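Local atomic coordinates of homoserine dehydrogenase (Thermoplasma acidophilum, PDB entry 3ING), a protein that probably catalyses the NADP-dependent interconversion of L-aspartate semialdehyde and L-homoserine, a step shared by threonine and methionine biosynthesis. Residues Y138-A143 and V314-L319; G147-F152 and V297-I302; D283-Q288 and I302-Y307. One frame throughout, in Å; residues are numbered along the deposited sequence. Where two conformers were deposited one is given.

Contact 1. Residues Y138-A143 and V314-L319; sequences YIRYEA and VNDILL. With NA (sodium ion), chain B.
The sodium site that follows the edge strand 139-140 is tied here to helix 306-321, whose Asp316 puts its carboxylate between Arg140 and Glu142. Arg140 NE and Asp316 OD1 form a salt bridge of 3.0 Å. The oxygen lies practically in the guanidinium plane, whereas NE meets the carboxylate from above, 55° out of its plane. With the two flat groups turned 72° apart, the bridge is a one-point contact rather than a two-pronged one. A bend of the Arg140 chain at chi3 (67°) turns NE back to the acid. Leu319 covers one face of the guanidinium, its CD1 methyl 3.6 Å from Arg140 NH2, the two side chains crossing at about a right angle; NH2 is also salt-bridged to Asp156. Strand 139-140 is the last one of the six-stranded Rossmann sheet, and helix 306-321 returns to it from the far end of the chain, its Leu319 covered in turn by Leu160 of the second subunit. At the turn after the strand, Asp316 OD2 accepts the backbone N-H of Glu142 on its syn lone pair, with Glu142 N to Asp316 OD2 at 2.8 Å. The same oxygen reaches the next amide, Ala143 N, through a water. Glu142 thus has its backbone held by Asp316 while its carbonyl and carboxylate bind sodium, O at 2.7 Å and OE2 at 2.8 Å from the ion; OE2 also accepts the backbone amides of Leu151 and Phe152. The carbonyl oxygens of Val145, Ala146 and Val149 complete the site. Glu142 OE1 stands 4.5 Å from Asp316 OD1, a repulsion probably eased by Arg140 and by a second water, which accepts from Arg140 NH2 and lies within bonding distance of both acids.

Contact 2. Residues G147-F152 and V297-I302; sequences GGVPLF and VNVSDI. With NA (sodium ion), chain B.
Val149 lays its CG1 methyl against CG1 of Val299, the two carbons 3.5 Å apart, a close fit for two methyls. The two valine side chains run antiparallel past one another. The other methyl, Val149 CG2, rides over the carboxylate of Asp301, 3.4 Å from OD2 and almost as near to CG and OD1, so an apolar group covers the flat of an acid. Asp301 CG stands between its backbone N and carbonyl carbon (chi1 62°), the crowded position, which sets CG beneath that methyl; its OD1 takes the amide of Leu285. Gly148 passes close to the same group, with its C 3.8 Å from Asp301 OD2. No hydrogen bond spans the two segments. The loop 147-152 leads out of the nucleotide-binding part into helix 152-157, while 297-301 belongs to the end strand, within this chain, of the antiparallel sheet in the other half of the enzyme. That strand pairs antiparallel with a strand of the second subunit, which carries the sheet across the interface; Ser300 turns away from the loop, and its OG bonds to Asn298 of the second subunit. The valine contact therefore puts the metal loop against the dimer-forming edge. Val149 O binds sodium at 2.6 Å, so the carbonyl serves the ion while the side chain meets the strand. Leu151, two residues on, stands at the N-cap position of helix 152-157. Between them, Pro150 O lies 3.6 Å from Val299 CG1 and accepts a hydrogen bond from Tyr287 OH; Pro150 CD is farther from that methyl, at 4.4 Å.

Contact 3. Residues D283-Q288 and I302-Y307; sequences DGLGYQ and IYDGPY. With NDP (NADPH dihydro-nicotinamide-adenine-dinucleotide phosphate), chain C; EDO (1,2-ethanediol), chain F.
The carboxylate of Asp283 and the ring of Tyr303 meet obliquely, their planes 57° apart. Asp283 CB comes within 3.6 Å of Tyr303 CD2, and Asp283 CG is 3.9 Å from both CD2 and CE2. Tyr303 CG lies anti to its backbone N (chi1 -175°), which starts the side chain back toward Asp283, although the CB points away from it. The main chains are closest here: Asp304 N donates to Asp283 O at 2.8 Å, nearly straight at 172°, and Tyr303 CA sends a CA-H...O contact to the same oxygen. A water joins the backbones again, accepting from Asp283 N and donating to Ile302 O. Further in, Leu285 crosses Asp304 at about a right angle, with CD1 3.7 Å from OD1. Asp304 OD2 accepts the amide of Gly148, linking this turn to the sodium loop. The segments are the entry to strand 286-291 and the turn from strand 296-301 into helix 306-321. Gly305, at the N-cap position, and Pro306 line the NADPH pocket, Pro306 N standing 3.5 Å from the nicotinamide oxygen O7N. Asp283 OD1 is salt-bridged to Lys198, so an alanine here would probably leave that lysine without its mate and the CD2-CE2 side of the ring less firmly packed, CB alone remaining beside it. The chemistry implies a division of labour: main chain and water join the two segments to each other, while the carboxylates of Asp283 and Asp304 tie them to neighbouring parts of the fold.

In the fold
From the N terminus the chain first builds the Rossmann sheet, ending in strand 139-140, where contact 1 opens; it closes only at helix 306-321, near the C terminus, and so encloses both other contacts. Contact 2 opens next, at 147-152, and closes at strand 296-301. Before that closure contact 3 has opened at 283-288, and it closes afterwards at 302-307, so contacts 2 and 3 cross; they share Ile302, and their centres lie 7 Å apart. Contacts 1 and 2 meet at the sodium ion, contacts 2 and 3 on neighbouring strands of the antiparallel sheet. The final helix thus joins the second sheet back to the nucleotide-binding part.

Contact 1. Residues Y138-A143 and V314-L319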
loop_
_atom_site.group_PDB
_atom_site.type_symbol
_atom_site.label_atom_id
_atom_site.label_comp_id
_atom_site.label_asym_id
_atom_site.label_seq_id
_atom_site.Cartn_x
_atom_site.Cartn_y
_atom_site.Cartn_z
ATOM N N TYR A 138 14.015 5.825 -15.249
ATOM C CA TYR A 138 13.554 5.626 -13.875
ATOM C C TYR A 138 14.228 4.461 -13.220
ATOM O O TYR A 138 14.695 3.558 -13.905
ATOM C CB TYR A 138 12.046 5.324 -13.857
ATOM C CG TYR A 138 11.213 6.434 -14.439
ATOM C CD1 TYR A 138 10.882 7.548 -13.677
ATOM C CD2 TYR A 138 10.798 6.405 -15.751
ATOM C CE1 TYR A 138 10.122 8.590 -14.201
ATOM C CE2 TYR A 138 10.045 7.454 -16.287
ATOM C CZ TYR A 138 9.707 8.531 -15.501
ATOM O OH TYR A 138 8.970 9.576 -16.019
ATOM N N ILE A 139 14.254 4.498 -11.878
ATOM C CA ILE A 139 14.682 3.392 -11.082
ATOM C C ILE A 139 13.687 3.157 -9.973
ATOM O O ILE A 139 13.236 4.109 -9.307
ATOM C CB ILE A 139 16.126 3.613 -10.501
ATOM C CG1 ILE A 139 16.549 2.387 -9.692
ATOM C CG2 ILE A 139 16.244 4.965 -9.702
ATOM C CD1 ILE A 139 18.087 2.252 -9.476
ATOM N N ARG A 140 13.317 1.886 -9.779
ATOM C CA ARG A 140 12.485 1.492 -8.648
ATOM C C ARG A 140 13.246 0.486 -7.790
ATOM O O ARG A 140 14.159 -0.219 -8.261
ATOM C CB ARG A 140 11.096 0.972 -9.083
ATOM C CG ARG A 140 10.226 1.998 -9.798
ATOM C CD ARG A 140 8.747 1.464 -9.960
ATOM N NE ARG A 140 8.115 1.367 -8.648
ATOM C CZ ARG A 140 7.508 2.387 -8.018
ATOM N NH1 ARG A 140 7.418 3.560 -8.581
ATOM N NH2 ARG A 140 6.985 2.217 -6.804
ATOM N N TYR A 141 12.892 0.479 -6.506
ATOM C CA TYR A 141 13.678 -0.177 -5.459
ATOM C C TYR A 141 12.860 -0.700 -4.281
ATOM O O TYR A 141 13.310 -0.733 -3.136
ATOM C CB TYR A 141 14.805 0.779 -5.048
ATOM C CG TYR A 141 14.389 2.237 -4.833
ATOM C CD1 TYR A 141 13.881 2.655 -3.610
ATOM C CD2 TYR A 141 14.522 3.184 -5.835
ATOM C CE1 TYR A 141 13.506 3.982 -3.393
ATOM C CE2 TYR A 141 14.158 4.520 -5.617
ATOM C CZ TYR A 141 13.634 4.904 -4.399
ATOM O OH TYR A 141 13.259 6.223 -4.169
ATOM N N GLU A 142 11.663 -1.190 -4.584
ATOM C CA GLU A 142 10.819 -1.754 -3.551
ATOM C C GLU A 142 11.524 -2.754 -2.647
ATOM O O GLU A 142 11.417 -2.689 -1.430
ATOM C CB GLU A 142 9.621 -2.463 -4.165
ATOM C CG GLU A 142 8.584 -2.875 -3.104
ATOM C CD GLU A 142 7.994 -1.650 -2.426
ATOM O OE1 GLU A 142 7.417 -0.821 -3.141
ATOM O OE2 GLU A 142 8.155 -1.514 -1.199
ATOM N N ALA A 143 12.203 -3.714 -3.244
ATOM C CA ALA A 143 12.861 -4.782 -2.501
ATOM C C ALA A 143 14.045 -4.354 -1.646
ATOM O O ALA A 143 14.496 -5.134 -0.821
ATOM C CB ALA A 143 13.304 -5.894 -3.493
ATOM N N VAL A 314 9.019 -8.038 -8.869
ATOM C CA VAL A 314 8.164 -8.196 -10.055
ATOM C C VAL A 314 7.050 -7.140 -10.044
ATOM O O VAL A 314 6.637 -6.676 -11.099
ATOM C CB VAL A 314 7.643 -9.643 -10.246
ATOM C CG1 VAL A 314 6.645 -9.723 -11.424
ATOM C CG2 VAL A 314 8.812 -10.600 -10.490
ATOM N N ASN A 315 6.607 -6.730 -8.855
ATOM C CA ASN A 315 5.658 -5.607 -8.775
ATOM C C ASN A 315 6.285 -4.360 -9.387
ATOM O O ASN A 315 5.650 -3.663 -10.176
ATOM C CB ASN A 315 5.221 -5.318 -7.342
ATOM C CG ASN A 315 4.079 -4.348 -7.297
ATOM O OD1 ASN A 315 4.246 -3.147 -6.976
ATOM N ND2 ASN A 315 2.920 -4.823 -7.720
ATOM N N ASP A 316 7.559 -4.098 -9.064
ATOM C CA ASP A 316 8.269 -2.961 -9.648
ATOM C C ASP A 316 8.336 -3.074 -11.173
ATOM O O ASP A 316 8.146 -2.072 -11.878
ATOM C CB ASP A 316 9.676 -2.794 -9.080
ATOM C CG ASP A 316 9.720 -2.003 -7.764
ATOM O OD1 ASP A 316 8.742 -1.288 -7.413
ATOM O OD2 ASP A 316 10.800 -2.051 -7.123
ATOM N N ILE A 317 8.630 -4.271 -11.683
ATOM C CA ILE A 317 8.656 -4.497 -13.150
ATOM C C ILE A 317 7.302 -4.136 -13.800
ATOM O O ILE A 317 7.233 -3.466 -14.856
ATOM C CB ILE A 317 9.038 -5.969 -13.486
ATOM C CG1 ILE A 317 10.487 -6.268 -13.051
ATOM C CG2 ILE A 317 8.828 -6.258 -14.999
ATOM C CD1 ILE A 317 10.933 -7.754 -13.262
ATOM N N LEU A 318 6.224 -4.553 -13.139
ATOM C CA LEU A 318 4.884 -4.326 -13.663
ATOM C C LEU A 318 4.507 -2.854 -13.534
ATOM O O LEU A 318 3.905 -2.281 -14.457
ATOM C CB LEU A 318 3.886 -5.241 -12.952
ATOM C CG LEU A 318 4.128 -6.714 -13.261
ATOM C CD1 LEU A 318 3.165 -7.628 -12.484
ATOM C CD2 LEU A 318 4.004 -6.957 -14.782
ATOM N N LEU A 319 4.916 -2.202 -12.451
ATOM C CA LEU A 319 4.657 -0.746 -12.347
ATOM C C LEU A 319 5.368 0.002 -13.475
ATOM O O LEU A 319 4.803 0.923 -14.066
ATOM C CB LEU A 319 5.086 -0.184 -10.990
ATOM C CG LEU A 319 4.210 -0.550 -9.767
ATOM C CD1 LEU A 319 4.876 -0.155 -8.439
ATOM C CD2 LEU A 319 2.850 0.173 -9.961
HETATM NA NA NA B . 9.649 -3.266 0.467
HETATM O O HOH W 1 8.545 0.387 -5.355
HETATM O O HOH W 2 12.669 -3.830 -6.116
#

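Contact 2. Residues G147-F152 and V297-I302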
loop_
_atom_site.group_PDB
_atom_site.type_symbol
_atom_site.label_atom_id
_atom_site.label_comp_id
_atom_site.label_asym_id
_atom_site.label_seq_id
_atom_site.Cartn_x
_atom_site.Cartn_y
_atom_site.Cartn_z
ATOM N N GLY A 147 12.251 -6.233 2.308
ATOM C CA GLY A 147 11.987 -7.165 1.209
ATOM C C GLY A 147 10.581 -7.204 0.651
ATOM O O GLY A 147 10.237 -6.478 -0.266
ATOM N N GLY A 148 9.750 -8.034 1.240
ATOM C CA GLY A 148 8.431 -8.274 0.711
ATOM C C GLY A 148 7.313 -7.424 1.272
ATOM O O GLY A 148 6.163 -7.590 0.881
ATOM N N VAL A 149 7.602 -6.494 2.161
ATOM C CA VAL A 149 6.534 -5.646 2.687
ATOM C C VAL A 149 6.363 -4.447 1.760
ATOM O O VAL A 149 7.322 -3.765 1.501
ATOM C CB VAL A 149 6.836 -5.127 4.107
ATOM C CG1 VAL A 149 5.654 -4.291 4.591
ATOM C CG2 VAL A 149 7.097 -6.294 5.069
ATOM N N PRO A 150 5.154 -4.199 1.253
ATOM C CA PRO A 150 4.959 -2.997 0.438
ATOM C C PRO A 150 5.268 -1.717 1.201
ATOM O O PRO A 150 4.723 -1.465 2.281
ATOM C CB PRO A 150 3.470 -3.049 0.066
ATOM C CG PRO A 150 3.100 -4.488 0.220
ATOM C CD PRO A 150 3.929 -5.002 1.359
ATOM N N LEU A 151 6.148 -0.896 0.623
ATOM C CA LEU A 151 6.645 0.274 1.283
ATOM C C LEU A 151 6.699 1.402 0.256
ATOM O O LEU A 151 5.920 2.357 0.341
ATOM C CB LEU A 151 8.033 -0.052 1.899
ATOM C CG LEU A 151 8.555 0.886 2.991
ATOM C CD1 LEU A 151 9.728 0.270 3.791
ATOM C CD2 LEU A 151 8.934 2.217 2.440
ATOM N N PHE A 152 7.582 1.309 -0.735
ATOM C CA PHE A 152 7.703 2.452 -1.666
ATOM C C PHE A 152 6.477 2.572 -2.545
ATOM O O PHE A 152 6.071 3.687 -2.896
ATOM C CB PHE A 152 9.033 2.428 -2.424
ATOM C CG PHE A 152 10.205 2.619 -1.524
ATOM C CD1 PHE A 152 10.386 3.816 -0.835
ATOM C CD2 PHE A 152 11.046 1.589 -1.252
ATOM C CE1 PHE A 152 11.413 3.966 0.037
ATOM C CE2 PHE A 152 12.107 1.758 -0.398
ATOM C CZ PHE A 152 12.284 2.949 0.248
ATOM N N VAL A 297 -0.240 4.988 9.403
ATOM C CA VAL A 297 -0.467 3.735 8.721
ATOM C C VAL A 297 0.569 2.711 9.107
ATOM O O VAL A 297 1.766 3.016 9.161
ATOM C CB VAL A 297 -0.494 3.919 7.157
ATOM C CG1 VAL A 297 -0.631 2.555 6.467
ATOM C CG2 VAL A 297 -1.639 4.887 6.733
ATOM N N ASN A 298 0.097 1.498 9.400
ATOM C CA ASN A 298 0.942 0.387 9.775
ATOM C C ASN A 298 0.902 -0.694 8.704
ATOM O O ASN A 298 -0.154 -1.044 8.233
ATOM C CB ASN A 298 0.507 -0.217 11.113
ATOM C CG ASN A 298 0.152 0.836 12.147
ATOM O OD1 ASN A 298 0.956 1.720 12.445
ATOM N ND2 ASN A 298 -1.057 0.735 12.716
ATOM N N VAL A 299 2.057 -1.275 8.390
ATOM C CA VAL A 299 2.149 -2.272 7.305
ATOM C C VAL A 299 3.160 -3.301 7.751
ATOM O O VAL A 299 4.218 -2.945 8.295
ATOM C CB VAL A 299 2.584 -1.667 5.968
ATOM C CG1 VAL A 299 2.558 -2.743 4.835
ATOM C CG2 VAL A 299 1.733 -0.431 5.584
ATOM N N SER A 300 2.806 -4.559 7.610
ATOM C CA SER A 300 3.714 -5.644 7.961
ATOM C C SER A 300 3.414 -6.882 7.124
ATOM O O SER A 300 2.488 -6.895 6.317
ATOM C CB SER A 300 3.613 -5.952 9.458
ATOM O OG SER A 300 2.357 -6.461 9.818
ATOM N N ASP A 301 4.207 -7.934 7.308
ATOM C CA ASP A 301 3.855 -9.216 6.729
ATOM C C ASP A 301 4.103 -10.332 7.719
ATOM O O ASP A 301 4.641 -10.105 8.798
ATOM C CB ASP A 301 4.562 -9.485 5.378
ATOM C CG ASP A 301 6.072 -9.531 5.474
ATOM O OD1 ASP A 301 6.630 -9.461 6.577
ATOM O OD2 ASP A 301 6.693 -9.567 4.388
ATOM N N ILE A 302 3.761 -11.540 7.303
ATOM C CA ILE A 302 3.865 -12.693 8.167
ATOM C C ILE A 302 5.197 -13.403 7.976
ATOM O O ILE A 302 5.817 -13.852 8.921
ATOM C CB ILE A 302 2.681 -13.626 7.877
ATOM C CG1 ILE A 302 1.356 -12.930 8.247
ATOM C CG2 ILE A 302 2.787 -14.947 8.612
ATOM C CD1 ILE A 302 1.231 -12.575 9.691
HETATM NA NA NA B . 9.649 -3.266 0.467
#

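Contact 3. Residues D283-Q288 and I302-Y307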
loop_
_atom_site.group_PDB
_atom_site.type_symbol
_atom_site.label_atom_id
_atom_site.label_comp_id
_atom_site.label_asym_id
_atom_site.label_seq_id
_atom_site.Cartn_x
_atom_site.Cartn_y
_atom_site.Cartn_z
ATOM N N ASP A 283 9.168 -14.093 11.902
ATOM C CA ASP A 283 9.610 -14.190 10.496
ATOM C C ASP A 283 9.191 -13.020 9.621
ATOM O O ASP A 283 9.411 -13.038 8.397
ATOM C CB ASP A 283 9.061 -15.461 9.863
ATOM C CG ASP A 283 9.606 -16.704 10.494
ATOM O OD1 ASP A 283 10.828 -16.757 10.695
ATOM O OD2 ASP A 283 8.795 -17.589 10.831
ATOM N N GLY A 284 8.640 -11.982 10.231
ATOM C CA GLY A 284 8.117 -10.880 9.448
ATOM C C GLY A 284 8.883 -9.592 9.610
ATOM O O GLY A 284 9.786 -9.496 10.451
ATOM N N LEU A 285 8.473 -8.596 8.825
ATOM C CA LEU A 285 8.988 -7.223 8.900
ATOM C C LEU A 285 7.803 -6.262 8.860
ATOM O O LEU A 285 6.667 -6.663 8.568
ATOM C CB LEU A 285 9.932 -6.949 7.730
ATOM C CG LEU A 285 11.218 -7.791 7.609
ATOM C CD1 LEU A 285 12.031 -7.414 6.312
ATOM C CD2 LEU A 285 12.048 -7.551 8.797
ATOM N N GLY A 286 8.033 -4.995 9.150
ATOM C CA GLY A 286 6.940 -4.029 9.113
ATOM C C GLY A 286 7.364 -2.672 9.588
ATOM O O GLY A 286 8.475 -2.500 10.074
ATOM N N TYR A 287 6.465 -1.711 9.425
ATOM C CA TYR A 287 6.726 -0.344 9.752
ATOM C C TYR A 287 5.451 0.482 10.017
ATOM O O TYR A 287 4.298 0.033 9.818
ATOM C CB TYR A 287 7.518 0.316 8.606
ATOM C CG TYR A 287 6.711 0.392 7.314
ATOM C CD1 TYR A 287 5.846 1.425 7.081
ATOM C CD2 TYR A 287 6.806 -0.596 6.355
ATOM C CE1 TYR A 287 5.073 1.500 5.898
ATOM C CE2 TYR A 287 6.042 -0.536 5.192
ATOM C CZ TYR A 287 5.183 0.522 4.966
ATOM O OH TYR A 287 4.427 0.591 3.779
ATOM N N GLN A 288 5.672 1.726 10.406
ATOM C CA GLN A 288 4.609 2.654 10.675
ATOM C C GLN A 288 4.998 3.979 10.018
ATOM O O GLN A 288 6.126 4.433 10.214
ATOM C CB GLN A 288 4.454 2.818 12.191
ATOM C CG GLN A 288 3.395 3.781 12.629
ATOM C CD GLN A 288 3.210 3.836 14.135
ATOM O OE1 GLN A 288 3.942 4.540 14.844
ATOM N NE2 GLN A 288 2.182 3.164 14.626
ATOM N N ILE A 302 3.761 -11.540 7.303
ATOM C CA ILE A 302 3.865 -12.693 8.167
ATOM C C ILE A 302 5.197 -13.403 7.976
ATOM O O ILE A 302 5.817 -13.852 8.921
ATOM C CB ILE A 302 2.681 -13.626 7.877
ATOM C CG1 ILE A 302 1.356 -12.930 8.247
ATOM C CG2 ILE A 302 2.787 -14.947 8.612
ATOM C CD1 ILE A 302 1.231 -12.575 9.691
ATOM N N TYR A 303 5.632 -13.547 6.738
ATOM C CA TYR A 303 6.859 -14.265 6.483
ATOM C C TYR A 303 7.578 -13.524 5.380
ATOM O O TYR A 303 7.106 -13.520 4.262
ATOM C CB TYR A 303 6.531 -15.683 6.046
ATOM C CG TYR A 303 7.762 -16.544 5.882
ATOM C CD1 TYR A 303 8.471 -16.558 4.695
ATOM C CD2 TYR A 303 8.229 -17.322 6.937
ATOM C CE1 TYR A 303 9.630 -17.342 4.554
ATOM C CE2 TYR A 303 9.380 -18.082 6.823
ATOM C CZ TYR A 303 10.072 -18.114 5.629
ATOM O OH TYR A 303 11.206 -18.926 5.511
ATOM N N ASP A 304 8.676 -12.875 5.706
ATOM C CA ASP A 304 9.391 -12.105 4.710
ATOM C C ASP A 304 10.643 -12.870 4.297
ATOM O O ASP A 304 11.610 -12.980 5.049
ATOM C CB ASP A 304 9.766 -10.759 5.262
ATOM C CG ASP A 304 10.090 -9.771 4.177
ATOM O OD1 ASP A 304 11.214 -9.801 3.633
ATOM O OD2 ASP A 304 9.192 -8.981 3.864
ATOM N N GLY A 305 10.592 -13.456 3.123
ATOM C CA GLY A 305 11.683 -14.265 2.615
ATOM C C GLY A 305 12.044 -13.828 1.230
ATOM O O GLY A 305 11.452 -12.874 0.717
ATOM N N PRO A 306 13.018 -14.517 0.612
ATOM C CA PRO A 306 13.438 -14.176 -0.750
ATOM C C PRO A 306 12.341 -14.358 -1.801
ATOM O O PRO A 306 12.368 -13.681 -2.818
ATOM C CB PRO A 306 14.621 -15.115 -0.995
ATOM C CG PRO A 306 14.430 -16.214 -0.031
ATOM C CD PRO A 306 13.794 -15.625 1.160
ATOM N N TYR A 307 11.365 -15.222 -1.553
ATOM C CA TYR A 307 10.260 -15.368 -2.501
ATOM C C TYR A 307 9.390 -14.087 -2.533
ATOM O O TYR A 307 8.988 -13.620 -3.575
ATOM C CB TYR A 307 9.429 -16.591 -2.169
ATOM C CG TYR A 307 8.248 -16.768 -3.080
ATOM C CD1 TYR A 307 8.403 -17.264 -4.365
ATOM C CD2 TYR A 307 6.976 -16.415 -2.657
ATOM C CE1 TYR A 307 7.329 -17.398 -5.211
ATOM C CE2 TYR A 307 5.890 -16.572 -3.483
ATOM C CZ TYR A 307 6.079 -17.050 -4.761
ATOM O OH TYR A 307 4.989 -17.162 -5.577
HETATM P PA NDP C . 22.643 -14.416 -3.401
HETATM O O1A NDP C . 21.838 -15.599 -3.043
HETATM O O2A NDP C . 24.045 -14.398 -2.919
HETATM O O5B NDP C . 22.692 -14.237 -5.001
HETATM C C5B NDP C . 23.468 -13.280 -5.692
HETATM C C4B NDP C . 23.456 -13.571 -7.184
HETATM O O4B NDP C . 24.299 -12.694 -7.887
HETATM C C3B NDP C . 24.022 -14.961 -7.503
HETATM O O3B NDP C . 23.495 -15.455 -8.725
HETATM C C2B NDP C . 25.482 -14.696 -7.650
HETATM O O2B NDP C . 26.169 -15.646 -8.416
HETATM C C1B NDP C . 25.419 -13.401 -8.415
HETATM N N9A NDP C . 26.602 -12.556 -8.301
HETATM C C8A NDP C . 27.496 -12.398 -7.279
HETATM N N7A NDP C . 28.388 -11.428 -7.655
HETATM C C5A NDP C . 28.050 -10.993 -8.878
HETATM C C6A NDP C . 28.646 -10.046 -9.686
HETATM N N6A NDP C . 29.526 -9.186 -9.180
HETATM N N1A NDP C . 28.046 -9.831 -10.875
HETATM C C2A NDP C . 26.942 -10.534 -11.313
HETATM N N3A NDP C . 26.328 -11.481 -10.516
HETATM C C4A NDP C . 26.922 -11.675 -9.302
HETATM O O3 NDP C . 21.899 -13.081 -2.905
HETATM P PN NDP C . 20.324 -12.913 -2.627
HETATM O O1N NDP C . 20.004 -13.476 -1.281
HETATM O O2N NDP C . 19.611 -13.418 -3.841
HETATM O O5D NDP C . 20.149 -11.303 -2.515
HETATM C C5D NDP C . 20.310 -10.592 -3.742
HETATM C C4D NDP C . 20.145 -9.099 -3.475
HETATM O O4D NDP C . 18.848 -8.897 -2.961
HETATM C C3D NDP C . 21.087 -8.552 -2.435
HETATM O O3D NDP C . 21.666 -7.297 -2.808
HETATM C C2D NDP C . 20.237 -8.444 -1.184
HETATM O O2D NDP C . 20.683 -7.448 -0.303
HETATM C C1D NDP C . 18.884 -8.122 -1.773
HETATM N N1N NDP C . 17.771 -8.429 -0.892
HETATM C C2N NDP C . 17.620 -9.707 -0.418
HETATM C C3N NDP C . 16.693 -10.025 0.564
HETATM C C7N NDP C . 16.487 -11.448 0.920
HETATM O O7N NDP C . 15.199 -11.810 1.244
HETATM N N7N NDP C . 17.449 -12.355 0.812
HETATM C C4N NDP C . 15.566 -9.060 0.916
HETATM C C5N NDP C . 15.808 -7.705 0.312
HETATM C C6N NDP C . 16.863 -7.454 -0.562
HETATM P P2B NDP C . 26.131 -17.220 -8.114
HETATM O O1X NDP C . 27.195 -17.693 -9.066
HETATM O O2X NDP C . 24.702 -17.823 -8.252
HETATM O O3X NDP C . 26.568 -17.322 -6.687
HETATM C C1 EDO F . 11.826 -9.632 13.118
HETATM O O1 EDO F . 10.563 -10.159 13.554
HETATM C C2 EDO F . 12.797 -10.749 12.726
HETATM O O2 EDO F . 12.728 -10.988 11.312
HETATM O O HOH W 3 6.194 -14.308 11.644
#